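Long-range contact in NADH oxidoreductase (Mesorhizobium loti, PDB 3PI7), which probably binds NADPH and acts as an NAD(P)H-dependent oxidoreductase, a putative quinone reductase with a GroES-like domain and a Rossmann domain: residues Asn149-Phe157 / Gln176-Ala185. Numbering follows the deposited sequence. Where two conformers were deposited one is given.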
ATOM      1  N   ASN A 149      14.114  -4.267  19.337  1.00 14.76           N
ATOM      2  CA  ASN A 149      12.948  -3.461  19.674  1.00 14.35           C
ATOM      3  C   ASN A 149      13.277  -1.992  19.848  1.00 15.27           C
ATOM      4  O   ASN A 149      12.577  -1.205  19.229  1.00 15.61           O
ATOM      5  CB  ASN A 149      12.194  -4.020  20.868  1.00 15.18           C
ATOM      6  CG  ASN A 149      11.456  -5.300  20.498  1.00 23.18           C
ATOM      7  OD1 ASN A 149      11.142  -5.554  19.330  1.00 20.31           O
ATOM      8  ND2 ASN A 149      11.277  -6.177  21.462  1.00 25.30           N
ATOM      9  N   PRO A 150      14.360  -1.588  20.535  1.00 13.88           N
ATOM     10  CA  PRO A 150      14.638  -0.152  20.687  1.00 12.92           C
ATOM     11  C   PRO A 150      14.874   0.572  19.365  1.00 15.66           C
ATOM     12  O   PRO A 150      14.359   1.666  19.185  1.00 15.25           O
ATOM     13  CB  PRO A 150      15.898  -0.156  21.556  1.00 14.64           C
ATOM     14  CG  PRO A 150      15.670  -1.343  22.457  1.00 16.63           C
ATOM     15  CD  PRO A 150      15.263  -2.369  21.410  1.00 12.99           C
ATOM     16  N   LEU A 151      15.632  -0.038  18.418  1.00 13.35           N
ATOM     17  CA  LEU A 151      15.893   0.675  17.167  1.00 12.49           C
ATOM     18  C   LEU A 151      14.679   0.669  16.290  1.00 16.04           C
ATOM     19  O   LEU A 151      14.453   1.662  15.614  1.00 15.36           O
ATOM     20  CB  LEU A 151      17.109   0.120  16.418  1.00 12.54           C
ATOM     21  CG  LEU A 151      18.419   0.248  17.219  1.00 16.22           C
ATOM     22  CD1 LEU A 151      19.554  -0.364  16.453  1.00 16.54           C
ATOM     23  CD2 LEU A 151      18.740   1.737  17.557  1.00 18.19           C
ATOM     24  N   THR A 152      13.859  -0.403  16.327  1.00 10.99           N
ATOM     25  CA  THR A 152      12.607  -0.402  15.564  1.00 10.69           C
ATOM     26  C   THR A 152      11.674   0.656  16.146  1.00 14.65           C
ATOM     27  O   THR A 152      10.984   1.341  15.376  1.00 15.45           O
ATOM     28  CB  THR A 152      11.942  -1.788  15.619  1.00 16.40           C
ATOM     29  OG1 THR A 152      12.877  -2.754  15.166  1.00 14.53           O
ATOM     30  CG2 THR A 152      10.671  -1.872  14.769  1.00 13.61           C
ATOM     31  N   ALA A 153      11.657   0.799  17.489  1.00 11.93           N
ATOM     32  CA  ALA A 153      10.776   1.792  18.118  1.00 10.76           C
ATOM     33  C   ALA A 153      11.174   3.186  17.703  1.00 13.55           C
ATOM     34  O   ALA A 153      10.311   4.011  17.412  1.00 12.74           O
ATOM     35  CB  ALA A 153      10.805   1.682  19.638  1.00 12.51           C
ATOM     36  N   ILE A 154      12.463   3.477  17.718  1.00 11.07           N
ATOM     37  CA  ILE A 154      12.927   4.805  17.333  1.00 12.05           C
ATOM     38  C   ILE A 154      12.581   5.056  15.884  1.00 14.69           C
ATOM     39  O   ILE A 154      12.014   6.093  15.561  1.00 15.22           O
ATOM     40  CB  ILE A 154      14.441   4.963  17.616  1.00 14.53           C
ATOM     41  CG1 ILE A 154      14.656   4.998  19.154  1.00 15.19           C
ATOM     42  CG2 ILE A 154      15.031   6.248  16.923  1.00 16.58           C
ATOM     43  CD1 ILE A 154      16.133   4.755  19.599  1.00 20.37           C
ATOM     44  N   ALA A 155      12.926   4.107  15.011  1.00 11.86           N
ATOM     45  CA  ALA A 155      12.713   4.316  13.591  1.00 11.81           C
ATOM     46  C   ALA A 155      11.228   4.473  13.240  1.00 15.59           C
ATOM     47  O   ALA A 155      10.886   5.357  12.464  1.00 15.50           O
ATOM     48  CB  ALA A 155      13.318   3.164  12.815  1.00 12.25           C
HETATM   49  N   MSE A 156      10.351   3.660  13.833  1.00 11.35           N
HETATM   50  CA  MSE A 156       8.933   3.733  13.512  1.00  9.42           C
HETATM   51  C   MSE A 156       8.262   4.909  14.208  1.00 13.97           C
HETATM   52  O   MSE A 156       7.403   5.539  13.611  1.00 14.25           O
HETATM   53  CB  MSE A 156       8.226   2.407  13.833  1.00 10.41           C
HETATM   54  CG  MSE A 156       8.684   1.293  12.879  1.00 14.19           C
HETATM   55 SE   MSE A 156       7.446  -0.238  12.779  0.75 16.93          SE
HETATM   56  CE  MSE A 156       7.202  -0.246  14.614  1.00  5.70           C
ATOM     57  N   PHE A 157       8.690   5.257  15.412  1.00 13.72           N
ATOM     58  CA  PHE A 157       8.116   6.431  16.043  1.00 13.67           C
ATOM     59  C   PHE A 157       8.508   7.692  15.231  1.00 17.03           C
ATOM     60  O   PHE A 157       7.700   8.626  15.165  1.00 16.81           O
ATOM     61  CB  PHE A 157       8.501   6.532  17.516  1.00 15.29           C
ATOM     62  CG  PHE A 157       7.803   7.694  18.168  1.00 16.70           C
ATOM     63  CD1 PHE A 157       6.410   7.739  18.245  1.00 19.93           C
ATOM     64  CD2 PHE A 157       8.530   8.771  18.665  1.00 19.47           C
ATOM     65  CE1 PHE A 157       5.763   8.847  18.803  1.00 21.43           C
ATOM     66  CE2 PHE A 157       7.877   9.861  19.245  1.00 23.07           C
ATOM     67  CZ  PHE A 157       6.498   9.900  19.287  1.00 21.50           C
ATOM     68  N   GLN A 176       6.449  -5.997  23.580  1.00 18.70           N
ATOM     69  CA  GLN A 176       7.518  -5.134  24.097  1.00 18.95           C
ATOM     70  C   GLN A 176       7.768  -3.913  23.190  1.00 20.47           C
ATOM     71  O   GLN A 176       7.956  -2.801  23.681  1.00 20.08           O
ATOM     72  CB  GLN A 176       8.827  -5.903  24.283  1.00 20.94           C
ATOM     73  CG  GLN A 176       9.920  -5.040  24.919  1.00 31.48           C
ATOM     74  CD  GLN A 176       9.500  -4.546  26.287  1.00 53.69           C
ATOM     75  OE1 GLN A 176       9.260  -3.346  26.495  1.00 49.83           O
ATOM     76  NE2 GLN A 176       9.287  -5.480  27.211  1.00 37.08           N
ATOM     77  N   LEU A 177       7.770  -4.129  21.872  1.00 18.78           N
ATOM     78  CA  LEU A 177       7.995  -3.054  20.916  1.00 17.27           C
ATOM     79  C   LEU A 177       6.933  -1.934  21.075  1.00 19.19           C
ATOM     80  O   LEU A 177       7.285  -0.738  21.176  1.00 17.08           O
ATOM     81  CB  LEU A 177       7.983  -3.639  19.507  1.00 16.75           C
ATOM     82  CG  LEU A 177       8.110  -2.675  18.336  1.00 21.02           C
ATOM     83  CD1 LEU A 177       9.300  -1.724  18.489  1.00 22.03           C
ATOM     84  CD2 LEU A 177       8.254  -3.454  17.043  1.00 23.16           C
ATOM     85  N   CYS A 178       5.653  -2.327  21.122  1.00 15.57           N
ATOM     86  CA  CYS A 178       4.572  -1.348  21.267  0.50 16.51           C
ATOM     87  C   CYS A 178       4.718  -0.595  22.576  1.00 20.62           C
ATOM     88  O   CYS A 178       4.523   0.629  22.602  1.00 20.09           O
ATOM     89  CB  CYS A 178       3.207  -2.011  21.144  0.50 16.69           C
ATOM     90  SG  CYS A 178       2.801  -2.534  19.457  0.70 19.92           S
ATOM     91  N   LYS A 179       5.125  -1.287  23.649  1.00 17.98           N
ATOM     92  CA  LYS A 179       5.324  -0.619  24.920  1.00 17.38           C
ATOM     93  C   LYS A 179       6.451   0.406  24.840  1.00 18.10           C
ATOM     94  O   LYS A 179       6.315   1.474  25.422  1.00 16.78           O
ATOM     95  CB  LYS A 179       5.552  -1.628  26.055  1.00 20.32           C
ATOM     96  CG  LYS A 179       4.307  -2.489  26.279  1.00 24.27           C
ATOM     97  CD  LYS A 179       4.301  -3.243  27.614  1.00 29.84           C
ATOM     98  CE  LYS A 179       5.243  -4.411  27.653  1.00 37.84           C
ATOM     99  NZ  LYS A 179       5.000  -5.221  28.879  1.00 44.41           N
ATOM    100  N   LEU A 180       7.543   0.130  24.101  1.00 16.55           N
ATOM    101  CA  LEU A 180       8.603   1.137  23.941  1.00 15.75           C
ATOM    102  C   LEU A 180       8.072   2.365  23.168  1.00 16.46           C
ATOM    103  O   LEU A 180       8.393   3.507  23.499  1.00 15.41           O
ATOM    104  CB  LEU A 180       9.808   0.545  23.190  1.00 15.12           C
ATOM    105  CG  LEU A 180      10.671  -0.486  23.926  1.00 19.97           C
ATOM    106  CD1 LEU A 180      11.686  -1.057  23.001  1.00 18.05           C
ATOM    107  CD2 LEU A 180      11.325   0.104  25.149  1.00 25.14           C
ATOM    108  N   ILE A 181       7.296   2.125  22.106  1.00 13.13           N
ATOM    109  CA  ILE A 181       6.747   3.218  21.290  1.00 12.83           C
ATOM    110  C   ILE A 181       5.762   4.030  22.112  1.00 17.88           C
ATOM    111  O   ILE A 181       5.788   5.250  22.039  1.00 17.30           O
ATOM    112  CB  ILE A 181       6.126   2.695  19.964  1.00 14.75           C
ATOM    113  CG1 ILE A 181       7.248   2.055  19.132  1.00 14.67           C
ATOM    114  CG2 ILE A 181       5.450   3.868  19.154  1.00 15.78           C
ATOM    115  CD1 ILE A 181       6.812   1.367  17.841  1.00 21.42           C
ATOM    116  N   ILE A 182       4.926   3.351  22.916  1.00 15.09           N
ATOM    117  CA  ILE A 182       3.954   4.044  23.779  1.00 14.52           C
ATOM    118  C   ILE A 182       4.713   5.036  24.701  1.00 19.66           C
ATOM    119  O   ILE A 182       4.304   6.196  24.801  1.00 19.17           O
ATOM    120  CB  ILE A 182       3.047   3.053  24.570  1.00 16.62           C
ATOM    121  CG1 ILE A 182       2.063   2.343  23.627  1.00 16.14           C
ATOM    122  CG2 ILE A 182       2.250   3.822  25.643  1.00 14.56           C
ATOM    123  CD1 ILE A 182       1.370   1.088  24.193  1.00 18.50           C
ATOM    124  N   GLY A 183       5.821   4.582  25.299  1.00 17.79           N
ATOM    125  CA  GLY A 183       6.690   5.396  26.157  1.00 18.21           C
ATOM    126  C   GLY A 183       7.222   6.637  25.460  1.00 21.34           C
ATOM    127  O   GLY A 183       7.098   7.744  25.985  1.00 22.14           O
ATOM    128  N   LEU A 184       7.768   6.469  24.249  1.00 16.79           N
ATOM    129  CA  LEU A 184       8.234   7.574  23.397  1.00 16.41           C
ATOM    130  C   LEU A 184       7.111   8.555  23.096  1.00 19.90           C
ATOM    131  O   LEU A 184       7.314   9.766  23.104  1.00 18.77           O
ATOM    132  CB  LEU A 184       8.765   7.033  22.056  1.00 15.94           C
ATOM    133  CG  LEU A 184      10.087   6.263  22.077  1.00 19.74           C
ATOM    134  CD1 LEU A 184      10.378   5.643  20.707  1.00 18.85           C
ATOM    135  CD2 LEU A 184      11.258   7.176  22.494  1.00 22.79           C
ATOM    136  N   ALA A 185       5.929   8.017  22.739  1.00 16.56           N
ATOM    137  CA  ALA A 185       4.763   8.805  22.413  1.00 18.08           C
ATOM    138  C   ALA A 185       4.346   9.670  23.583  1.00 21.15           C
ATOM    139  O   ALA A 185       4.108  10.855  23.392  1.00 21.94           O
ATOM    140  CB  ALA A 185       3.625   7.884  22.018  1.00 18.67           C
TER
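A153 and L177 are the two knobs that lock helix 149-157 against helix 176-185. The methyl of A153 enters a hole lined by L177, L180, I181 and L184, with its CB 3.6 Å from I181 CG1; so small a residue lets the axes approach to 8.9 Å at a crossing angle of -48°. In return L177, its CG anti to the backbone N (chi1 176°), sends its branched end among N149, T152, A153 and M156. One branch, CD1, lies 3.4 Å from N149 O, a carbonyl already hydrogen-bonded to A153 N within its own helix, while the other, CD2, meets T152 CG2. That methyl suits the apolar side, since T152 OG1 is hydrogen-bonded to V148 O.

Further apolar packing flanks the knobs. L180 CD1 fits against N149 CB and the ring of P150, and the selenomethionine M156, its flexible chain bent at chi3 (-43°), brings CE to 3.6 Å from I181 CD1. The amide of N149 makes only van der Waals contact here, ND2 lying 3.7 Å from Q176 CB.

Toward the C-terminal side of the contact the packing turns aromatic. L184 CB makes a CH-pi contact over one face of the F157 ring, 4.1 Å from its centroid, and A185 CA lies 3.7 Å from F157 CZ. Replacing this phenylalanine with an alanine would probably open a gap beside L184 and A185 and leave F190, which meets the ring edge-to-face, without its partner.

Helix 176-188 follows the first Rossmann strand, 167-170, against which I181 packs on F168 and M170, and A185 on F168. Helix 148-163 packs across helix 176-188 and also touches helix 290-296 through L151, T152 and A155, and helix 298-313 through P150, L151 and I154.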